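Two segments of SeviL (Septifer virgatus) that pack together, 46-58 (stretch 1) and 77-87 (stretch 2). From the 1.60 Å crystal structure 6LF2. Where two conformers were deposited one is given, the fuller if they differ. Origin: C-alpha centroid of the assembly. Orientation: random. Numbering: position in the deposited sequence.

Stretch 1 46-58: SFQKSDTPGYYTI
Stretch 2 (77-87) IEQDTTLWSLE

Tyr56 and Trp84 form a single antiparallel bridge, a hydrogen-bonded pair with CA atoms 5.3 Å apart. Tyr56 N donates to Trp84 O at 2.8 Å, with an N-H...O angle of 159°. Trp84 N donates to Tyr56 O at 2.9 Å and 155°. The register runs Tyr55 to Ser85, Tyr56 to Trp84 and Thr57 to Leu83. The strands 56-58 and 84-87 do not stay aligned: their N-to-C directions differ by 105°, and their axes come within 6.1 Å. Both bridging residues are extended, with phi/psi of -129/154 for Tyr56 and -132/142 for Trp84.

Waters continue the link beyond the bridge. Water 1 donates to Gly54 O at 2.6 Å and accepts from Leu86 N at 3.0 Å. Water 2 accepts from Ile58 N at 2.8 Å and lies 2.7 Å from Thr82 O. A CA-H...O contact adds to the bridge, with Tyr55 CA 3.5 Å from Trp84 O.

Stretch 1 is a hairpin. Gln48 and Thr57 exchange backbone hydrogen bonds, N to O, both at 2.9 Å. A type II turn spans Thr52 to Tyr55, with Gly54 at phi/psi 80/1; Tyr55 N donates to Thr52 O at 3.1 Å. Ser50 (chi1 p) donates from OG to Tyr55 O at 2.7 Å, and its OG accepts from Thr52 N at 3.0 Å. Thr57 (p) donates from OG1 to Gln48 OE1 at 2.7 Å.

In stretch 2, residues 80-82 form a 3-10 segment. Thr82 (p) returns to Gln79 O through N at 2.9 Å and OG1 at 2.6 Å.

The two stretches bury 589 Å² of surface between them, both sides summed, and side chains pack beside the bridge. Leu83 (m, t) has the largest area covered by the other stretch, 77 Å², because it reaches three residues of the hairpin: its CD2 is 3.5 Å from Ser50 CB and 4.0 Å from Thr57 CG2, and its CB is 4.0 Å from Tyr55 CB. Thr57 CG2 also lies 3.3 Å from Thr82 O. Tyr55 (m, chi2 -84°) brings CE1 to 3.8 Å from Ser85 CB. Leu86 (m, p) points toward stretch 1. Its CD1 meets the edge of the Phe47 ring, 3.8 Å from CZ, and lies 4.1 Å from Tyr56 CD2, so one methyl touches both rings. Phe47 is t and Tyr56 is m. Trp84 (m, chi2 82°) points away overall, yet its CD1 is 4.2 Å from Ile58 CD1.

Glu78 (t, t) points toward stretch 1. Its OE2 is 3.9 Å from Thr57 CG2 and 4.2 Å from Asp51 OD1, a close approach of like charges.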

# COMPACT_ATOMS: atom_id res chain seq x y z
N SER B 46 6.44 -12.40 2.14
CA SER B 46 7.69 -12.35 2.90
C SER B 46 8.77 -11.73 2.01
O SER B 46 9.07 -12.27 0.94
CB SER B 46 8.12 -13.73 3.37
OG SER B 46 7.25 -14.22 4.38
N PHE B 47 9.33 -10.62 2.46
CA PHE B 47 10.44 -9.96 1.78
C PHE B 47 11.73 -10.43 2.46
O PHE B 47 11.88 -10.27 3.68
CB PHE B 47 10.28 -8.45 1.84
CG PHE B 47 11.27 -7.70 1.01
CD1 PHE B 47 11.18 -7.70 -0.37
CD2 PHE B 47 12.29 -6.99 1.61
CE1 PHE B 47 12.10 -7.01 -1.14
CE2 PHE B 47 13.21 -6.29 0.84
CZ PHE B 47 13.11 -6.30 -0.54
N GLN B 48 12.64 -11.03 1.68
CA GLN B 48 13.76 -11.78 2.25
C GLN B 48 15.09 -11.31 1.65
O GLN B 48 15.20 -11.14 0.44
CB GLN B 48 13.59 -13.28 2.00
CG GLN B 48 12.20 -13.80 2.40
CD GLN B 48 11.94 -15.24 1.96
OE1 GLN B 48 12.46 -15.70 0.95
NE2 GLN B 48 11.12 -15.95 2.73
N LYS B 49 16.08 -11.09 2.51
CA LYS B 49 17.44 -10.83 2.06
C LYS B 49 18.06 -12.15 1.60
O LYS B 49 18.17 -13.09 2.39
CB LYS B 49 18.27 -10.21 3.18
CG LYS B 49 19.77 -10.08 2.93
CD LYS B 49 20.12 -8.77 2.26
CE LYS B 49 20.23 -8.92 0.75
NZ LYS B 49 21.22 -9.97 0.34
N SER B 50 18.44 -12.24 0.33
CA SER B 50 19.04 -13.48 -0.14
C SER B 50 20.49 -13.60 0.32
O SER B 50 21.11 -12.66 0.83
CB SER B 50 18.99 -13.57 -1.66
OG SER B 50 20.06 -12.84 -2.25
N ASP B 51 21.06 -14.78 0.10
CA ASP B 51 22.47 -14.99 0.42
C ASP B 51 23.40 -14.37 -0.62
O ASP B 51 24.62 -14.44 -0.44
CB ASP B 51 22.76 -16.49 0.58
CG ASP B 51 22.41 -17.31 -0.65
OD1 ASP B 51 22.07 -16.75 -1.71
OD2 ASP B 51 22.47 -18.56 -0.54
N THR B 52 22.86 -13.75 -1.66
CA THR B 52 23.67 -13.10 -2.69
C THR B 52 23.60 -11.59 -2.49
O THR B 52 22.49 -11.04 -2.50
CB THR B 52 23.16 -13.47 -4.07
OG1 THR B 52 23.22 -14.90 -4.22
CG2 THR B 52 24.00 -12.80 -5.17
N PRO B 53 24.72 -10.91 -2.30
CA PRO B 53 24.69 -9.48 -1.97
C PRO B 53 23.88 -8.66 -2.97
O PRO B 53 23.99 -8.84 -4.18
CB PRO B 53 26.17 -9.09 -1.98
CG PRO B 53 26.90 -10.35 -1.64
CD PRO B 53 26.09 -11.46 -2.27
N GLY B 54 23.05 -7.77 -2.44
CA GLY B 54 22.24 -6.89 -3.25
C GLY B 54 20.98 -7.50 -3.84
O GLY B 54 20.26 -6.80 -4.56
N TYR B 55 20.68 -8.76 -3.56
CA TYR B 55 19.52 -9.42 -4.13
C TYR B 55 18.59 -9.94 -3.04
O TYR B 55 19.03 -10.32 -1.95
CB TYR B 55 19.92 -10.58 -5.06
CG TYR B 55 20.60 -10.10 -6.31
CD1 TYR B 55 19.85 -9.68 -7.41
CD2 TYR B 55 21.98 -10.02 -6.39
CE1 TYR B 55 20.46 -9.20 -8.55
CE2 TYR B 55 22.60 -9.54 -7.53
CZ TYR B 55 21.83 -9.14 -8.61
OH TYR B 55 22.43 -8.67 -9.75
N TYR B 56 17.31 -9.97 -3.38
CA TYR B 56 16.23 -10.29 -2.46
C TYR B 56 15.35 -11.37 -3.07
O TYR B 56 15.29 -11.53 -4.29
CB TYR B 56 15.41 -9.00 -2.11
CG TYR B 56 16.23 -8.01 -1.31
CD1 TYR B 56 16.29 -8.10 0.07
CD2 TYR B 56 16.99 -7.04 -1.94
CE1 TYR B 56 17.07 -7.23 0.82
CE2 TYR B 56 17.78 -6.15 -1.20
CZ TYR B 56 17.81 -6.26 0.18
OH TYR B 56 18.58 -5.40 0.95
N THR B 57 14.68 -12.14 -2.21
CA THR B 57 13.63 -13.04 -2.68
C THR B 57 12.28 -12.59 -2.11
O THR B 57 12.21 -11.85 -1.12
CB THR B 57 13.92 -14.50 -2.31
OG1 THR B 57 14.16 -14.62 -0.90
CG2 THR B 57 15.16 -15.01 -3.06
N ILE B 58 11.22 -13.04 -2.78
CA ILE B 58 9.84 -12.63 -2.52
C ILE B 58 9.01 -13.91 -2.36
O ILE B 58 8.78 -14.63 -3.34
CB ILE B 58 9.30 -11.76 -3.66
CG1 ILE B 58 10.14 -10.49 -3.78
CG2 ILE B 58 7.82 -11.41 -3.42
CD1 ILE B 58 9.85 -9.65 -5.03
N ILE B 77 11.60 -24.03 -4.72
CA ILE B 77 13.00 -23.99 -4.29
C ILE B 77 13.58 -22.62 -4.64
O ILE B 77 13.29 -22.07 -5.70
CB ILE B 77 13.82 -25.12 -4.94
CG1 ILE B 77 13.32 -26.49 -4.47
CG2 ILE B 77 15.32 -24.96 -4.65
CD1 ILE B 77 12.31 -27.13 -5.40
N GLU B 78 14.41 -22.08 -3.75
CA GLU B 78 15.11 -20.84 -4.04
C GLU B 78 16.20 -21.13 -5.07
O GLU B 78 17.20 -21.79 -4.76
CB GLU B 78 15.70 -20.25 -2.76
CG GLU B 78 16.36 -18.89 -2.95
CD GLU B 78 17.07 -18.40 -1.69
OE1 GLU B 78 16.83 -18.99 -0.61
OE2 GLU B 78 17.88 -17.45 -1.79
N GLN B 79 16.01 -20.65 -6.29
CA GLN B 79 16.98 -20.79 -7.37
C GLN B 79 17.52 -19.42 -7.74
O GLN B 79 17.03 -18.39 -7.27
CB GLN B 79 16.35 -21.45 -8.60
CG GLN B 79 15.71 -22.82 -8.38
CD GLN B 79 16.72 -23.96 -8.18
OE1 GLN B 79 17.94 -23.76 -8.29
NE2 GLN B 79 16.22 -25.16 -7.89
N ASP B 80 18.53 -19.41 -8.61
CA ASP B 80 19.08 -18.13 -9.02
C ASP B 80 18.01 -17.26 -9.67
O ASP B 80 18.05 -16.03 -9.54
CB ASP B 80 20.30 -18.33 -9.93
CG ASP B 80 19.99 -19.15 -11.18
OD1 ASP B 80 18.84 -19.58 -11.40
OD2 ASP B 80 20.95 -19.36 -11.97
N THR B 81 17.02 -17.87 -10.32
CA THR B 81 15.94 -17.15 -10.98
C THR B 81 14.89 -16.61 -10.01
O THR B 81 13.91 -16.00 -10.47
CB THR B 81 15.25 -18.06 -11.98
OG1 THR B 81 15.01 -19.33 -11.37
CG2 THR B 81 16.13 -18.24 -13.22
N THR B 82 15.05 -16.84 -8.71
CA THR B 82 14.20 -16.22 -7.71
C THR B 82 14.85 -14.99 -7.09
O THR B 82 14.30 -14.41 -6.14
CB THR B 82 13.83 -17.23 -6.61
OG1 THR B 82 15.00 -17.60 -5.87
CG2 THR B 82 13.15 -18.45 -7.18
N LEU B 83 15.99 -14.56 -7.60
CA LEU B 83 16.67 -13.37 -7.10
C LEU B 83 16.19 -12.14 -7.85
O LEU B 83 16.12 -12.14 -9.08
CB LEU B 83 18.19 -13.49 -7.22
CG LEU B 83 18.84 -14.63 -6.45
CD1 LEU B 83 20.33 -14.68 -6.76
CD2 LEU B 83 18.62 -14.46 -4.98
N TRP B 84 15.87 -11.08 -7.09
CA TRP B 84 15.41 -9.81 -7.63
C TRP B 84 16.20 -8.71 -6.96
O TRP B 84 16.50 -8.79 -5.76
CB TRP B 84 13.91 -9.59 -7.35
CG TRP B 84 13.03 -10.67 -7.83
CD1 TRP B 84 12.76 -11.86 -7.20
CD2 TRP B 84 12.30 -10.70 -9.05
NE1 TRP B 84 11.92 -12.61 -7.96
CE2 TRP B 84 11.61 -11.93 -9.10
CE3 TRP B 84 12.16 -9.81 -10.12
CZ2 TRP B 84 10.79 -12.28 -10.17
CZ3 TRP B 84 11.34 -10.16 -11.17
CH2 TRP B 84 10.67 -11.39 -11.19
N SER B 85 16.55 -7.68 -7.71
CA SER B 85 17.12 -6.48 -7.12
C SER B 85 16.09 -5.36 -7.15
O SER B 85 15.17 -5.35 -7.98
CB SER B 85 18.40 -6.04 -7.84
OG SER B 85 18.17 -5.85 -9.22
N LEU B 86 16.23 -4.44 -6.21
CA LEU B 86 15.38 -3.26 -6.15
C LEU B 86 16.08 -2.11 -6.87
O LEU B 86 17.19 -1.72 -6.49
CB LEU B 86 15.05 -2.90 -4.70
CG LEU B 86 13.83 -3.60 -4.09
CD1 LEU B 86 13.99 -5.12 -4.05
CD2 LEU B 86 13.59 -3.07 -2.69
N GLU B 87 15.43 -1.59 -7.90
CA GLU B 87 15.97 -0.49 -8.69
C GLU B 87 15.11 0.74 -8.41
O GLU B 87 13.95 0.80 -8.83
CB GLU B 87 15.97 -0.83 -10.17
CG GLU B 87 16.55 0.27 -11.06
CD GLU B 87 16.48 -0.08 -12.54
OE1 GLU B 87 17.23 -0.98 -13.00
OE2 GLU B 87 15.65 0.54 -13.26
O HOH W 1 18.83 -4.59 -4.72
O HOH W 2 11.84 -14.64 -5.01